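Local coordinates for putative protein (Aquifex aeolicus, PDB 1T6T) that is of unknown function but carries a Toprim domain related to that of RNase M5-like proteins, and so may act on nucleic acid, at residues Ser9-Glu14 and Glu95-Phe100. Numbering follows the deposited sequence.
Sequences SEWIKE and ENFRNF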
ATOM      1  N   SER B   9       8.722 -24.283  -4.693  1.00 26.56           N
ATOM      2  CA  SER B   9       8.310 -25.218  -3.655  1.00 26.45           C
ATOM      3  C   SER B   9       9.326 -25.264  -2.517  1.00 25.33           C
ATOM      4  O   SER B   9       8.954 -25.216  -1.343  1.00 24.40           O
ATOM      5  CB  SER B   9       8.136 -26.620  -4.244  1.00 29.27           C
ATOM      6  OG  SER B   9       7.881 -27.566  -3.219  1.00 33.68           O
ATOM      7  N   GLU B  10      10.607 -25.361  -2.861  1.00 22.54           N
ATOM      8  CA  GLU B  10      11.649 -25.409  -1.843  1.00 23.29           C
ATOM      9  C   GLU B  10      11.789 -24.055  -1.155  1.00 20.22           C
ATOM     10  O   GLU B  10      12.129 -23.982   0.023  1.00 18.98           O
ATOM     11  CB  GLU B  10      12.989 -25.820  -2.459  1.00 26.24           C
ATOM     12  CG  GLU B  10      12.964 -27.178  -3.153  1.00 31.97           C
ATOM     13  CD  GLU B  10      14.353 -27.694  -3.487  1.00 34.70           C
ATOM     14  OE1 GLU B  10      15.192 -26.899  -3.962  1.00 35.80           O
ATOM     15  OE2 GLU B  10      14.606 -28.901  -3.281  1.00 38.85           O
ATOM     16  N   TRP B  11      11.525 -22.986  -1.902  1.00 18.65           N
ATOM     17  CA  TRP B  11      11.606 -21.625  -1.368  1.00 17.83           C
ATOM     18  C   TRP B  11      10.544 -21.475  -0.275  1.00 16.77           C
ATOM     19  O   TRP B  11      10.806 -20.945   0.806  1.00 17.34           O
ATOM     20  CB  TRP B  11      11.354 -20.619  -2.497  1.00 14.80           C
ATOM     21  CG  TRP B  11      11.425 -19.179  -2.090  1.00 15.74           C
ATOM     22  CD1 TRP B  11      12.540 -18.389  -2.037  1.00 14.61           C
ATOM     23  CD2 TRP B  11      10.327 -18.351  -1.703  1.00 13.08           C
ATOM     24  NE1 TRP B  11      12.199 -17.113  -1.646  1.00 16.51           N
ATOM     25  CE2 TRP B  11      10.846 -17.063  -1.435  1.00 15.84           C
ATOM     26  CE3 TRP B  11       8.951 -18.569  -1.560  1.00 15.56           C
ATOM     27  CZ2 TRP B  11      10.035 -15.998  -1.032  1.00 14.37           C
ATOM     28  CZ3 TRP B  11       8.144 -17.507  -1.155  1.00 15.56           C
ATOM     29  CH2 TRP B  11       8.692 -16.238  -0.898  1.00 15.11           C
ATOM     30  N   ILE B  12       9.343 -21.959  -0.566  1.00 17.53           N
ATOM     31  CA  ILE B  12       8.240 -21.894   0.387  1.00 18.29           C
ATOM     32  C   ILE B  12       8.544 -22.727   1.632  1.00 19.22           C
ATOM     33  O   ILE B  12       8.230 -22.324   2.750  1.00 18.13           O
ATOM     34  CB  ILE B  12       6.926 -22.387  -0.263  1.00 18.50           C
ATOM     35  CG1 ILE B  12       6.464 -21.371  -1.311  1.00 21.25           C
ATOM     36  CG2 ILE B  12       5.856 -22.591   0.796  1.00 20.03           C
ATOM     37  CD1 ILE B  12       5.214 -21.770  -2.063  1.00 24.37           C
ATOM     38  N   LYS B  13       9.156 -23.890   1.437  1.00 19.31           N
ATOM     39  CA  LYS B  13       9.501 -24.755   2.557  1.00 20.73           C
ATOM     40  C   LYS B  13      10.507 -24.055   3.469  1.00 18.75           C
ATOM     41  O   LYS B  13      10.390 -24.100   4.694  1.00 17.89           O
ATOM     42  CB  LYS B  13      10.100 -26.067   2.045  1.00 24.52           C
ATOM     43  CG  LYS B  13      10.527 -27.023   3.151  1.00 30.07           C
ATOM     44  CD  LYS B  13      11.113 -28.309   2.585  1.00 35.35           C
ATOM     45  CE  LYS B  13      10.066 -29.114   1.826  1.00 38.33           C
ATOM     46  NZ  LYS B  13      10.636 -30.370   1.251  1.00 41.48           N
ATOM     47  N   GLU B  14      11.494 -23.407   2.862  1.00 16.71           N
ATOM     48  CA  GLU B  14      12.520 -22.700   3.612  1.00 17.61           C
ATOM     49  C   GLU B  14      11.916 -21.493   4.332  1.00 15.43           C
ATOM     50  O   GLU B  14      12.272 -21.189   5.467  1.00 14.19           O
ATOM     51  CB  GLU B  14      13.628 -22.241   2.666  1.00 20.03           C
ATOM     52  CG  GLU B  14      15.018 -22.372   3.246  1.00 30.41           C
ATOM     53  CD  GLU B  14      15.335 -23.798   3.663  1.00 33.09           C
ATOM     54  OE1 GLU B  14      15.319 -24.696   2.793  1.00 36.85           O
ATOM     55  OE2 GLU B  14      15.598 -24.021   4.863  1.00 35.21           O
ATOM     56  N   GLU B  95      16.515  -9.941   3.797  1.00 16.16           N
ATOM     57  CA  GLU B  95      16.046  -9.691   2.435  1.00 16.26           C
ATOM     58  C   GLU B  95      16.377 -10.869   1.524  1.00 14.88           C
ATOM     59  O   GLU B  95      16.065 -10.846   0.336  1.00 15.58           O
ATOM     60  CB  GLU B  95      16.704  -8.432   1.857  1.00 17.07           C
ATOM     61  CG  GLU B  95      16.210  -7.127   2.439  1.00 17.42           C
ATOM     62  CD  GLU B  95      16.826  -5.931   1.741  1.00 21.95           C
ATOM     63  OE1 GLU B  95      18.019  -5.641   1.981  1.00 22.27           O
ATOM     64  OE2 GLU B  95      16.118  -5.290   0.937  1.00 21.75           O
ATOM     65  N   ASN B  96      17.009 -11.896   2.081  1.00 16.08           N
ATOM     66  CA  ASN B  96      17.392 -13.057   1.287  1.00 17.56           C
ATOM     67  C   ASN B  96      16.247 -13.737   0.549  1.00 15.98           C
ATOM     68  O   ASN B  96      16.405 -14.138  -0.597  1.00 16.72           O
ATOM     69  CB  ASN B  96      18.114 -14.090   2.154  1.00 21.43           C
ATOM     70  CG  ASN B  96      19.418 -13.564   2.720  1.00 25.11           C
ATOM     71  OD1 ASN B  96      20.169 -12.871   2.037  1.00 27.28           O
ATOM     72  ND2 ASN B  96      19.698 -13.900   3.972  1.00 27.42           N
ATOM     73  N   PHE B  97      15.096 -13.878   1.196  1.00 14.75           N
ATOM     74  CA  PHE B  97      13.971 -14.537   0.546  1.00 13.10           C
ATOM     75  C   PHE B  97      13.425 -13.724  -0.611  1.00 13.19           C
ATOM     76  O   PHE B  97      13.134 -14.266  -1.681  1.00 14.21           O
ATOM     77  CB  PHE B  97      12.874 -14.831   1.570  1.00 13.83           C
ATOM     78  CG  PHE B  97      13.197 -15.986   2.468  1.00 12.25           C
ATOM     79  CD1 PHE B  97      13.016 -17.295   2.031  1.00 16.15           C
ATOM     80  CD2 PHE B  97      13.720 -15.769   3.738  1.00 14.31           C
ATOM     81  CE1 PHE B  97      13.353 -18.376   2.849  1.00 16.16           C
ATOM     82  CE2 PHE B  97      14.062 -16.840   4.563  1.00 15.33           C
ATOM     83  CZ  PHE B  97      13.877 -18.146   4.115  1.00 17.18           C
ATOM     84  N   ARG B  98      13.290 -12.422  -0.399  1.00 12.45           N
ATOM     85  CA  ARG B  98      12.789 -11.545  -1.443  1.00 13.17           C
ATOM     86  C   ARG B  98      13.792 -11.486  -2.594  1.00 13.90           C
ATOM     87  O   ARG B  98      13.411 -11.559  -3.761  1.00 13.29           O
ATOM     88  CB  ARG B  98      12.554 -10.138  -0.882  1.00 11.71           C
ATOM     89  CG  ARG B  98      11.992  -9.155  -1.901  1.00 10.61           C
ATOM     90  CD  ARG B  98      11.541  -7.867  -1.224  1.00 14.25           C
ATOM     91  NE  ARG B  98      10.935  -6.922  -2.161  1.00 15.10           N
ATOM     92  CZ  ARG B  98      11.612  -6.026  -2.871  1.00 17.56           C
ATOM     93  NH1 ARG B  98      12.930  -5.944  -2.754  1.00 17.30           N
ATOM     94  NH2 ARG B  98      10.969  -5.203  -3.690  1.00 17.23           N
ATOM     95  N   ASN B  99      15.072 -11.354  -2.267  1.00 15.89           N
ATOM     96  CA  ASN B  99      16.092 -11.280  -3.308  1.00 17.26           C
ATOM     97  C   ASN B  99      16.167 -12.545  -4.145  1.00 17.34           C
ATOM     98  O   ASN B  99      16.498 -12.489  -5.328  1.00 18.20           O
ATOM     99  CB  ASN B  99      17.468 -10.979  -2.709  1.00 18.19           C
ATOM    100  CG  ASN B  99      17.582  -9.558  -2.203  1.00 18.40           C
ATOM    101  OD1 ASN B  99      16.833  -8.672  -2.627  1.00 18.56           O
ATOM    102  ND2 ASN B  99      18.530  -9.325  -1.305  1.00 19.80           N
ATOM    103  N   PHE B 100      15.861 -13.685  -3.537  1.00 17.57           N
ATOM    104  CA  PHE B 100      15.902 -14.945  -4.264  1.00 19.72           C
ATOM    105  C   PHE B 100      14.851 -14.971  -5.377  1.00 19.46           C
ATOM    106  O   PHE B 100      15.095 -15.504  -6.461  1.00 19.94           O
ATOM    107  CB  PHE B 100      15.672 -16.119  -3.312  1.00 22.42           C
ATOM    108  CG  PHE B 100      16.337 -17.389  -3.759  1.00 28.03           C
ATOM    109  CD1 PHE B 100      17.697 -17.589  -3.534  1.00 30.32           C
ATOM    110  CD2 PHE B 100      15.617 -18.368  -4.437  1.00 29.74           C
ATOM    111  CE1 PHE B 100      18.332 -18.750  -3.983  1.00 32.06           C
ATOM    112  CE2 PHE B 100      16.243 -19.530  -4.889  1.00 30.64           C
ATOM    113  CZ  PHE B 100      17.603 -19.720  -4.661  1.00 31.19           C
TER
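Trp11, on the N-terminal helix 8-18, reaches across to Phe97 and Phe100 on the short helix 96-101, which follows strand 92-94, outermost within this chain in the parallel sheet of the Toprim domain. The pieces 9-14 and 96-100 run nearly antiparallel, with axes 11.3 Å apart at closest approach, a separation that large side chains must bridge, and the 241 Å² buried comes mostly from Trp11 and Phe97.

The tight part is the indole. With CG of Trp11 anti to the backbone N (chi1 -179°), the ring system extends away from its own helix toward the other, and its NE1 donates a hydrogen bond of 3.0 Å to Phe97 O. The N-H...O angle of 147° shows a bent bond, and the oxygen lies close to the indole plane. Phe97 thus meets the indole twice: its carbonyl accepts at the N-H, while the edge of its phenyl ring points at the face of the five-membered ring of Trp11, centroids 5.6 Å apart and planes at 76°. The leading phenyl atom, CD1, sits 3.7 Å above the indole plane, toward the rim. Phe100 adds an apolar contact through CD2, 3.9 Å from Trp11 CD1, and Leu68 also packs on the buried indole.

Toward Glu14 the contact becomes looser and more open to solvent. Both Glu14 and Phe97 are partly exposed, and Glu14 contributes aliphatic and backbone atoms, since its chain bends at chi2 and takes the carboxylate away from helix 96-101. Further along helix 8-18, Leu15 and Ala18 continue the packing against Phe97. Within this outer part, Glu14 CB meets the phenyl edge in plane, 3.9 Å from Phe97 CE1.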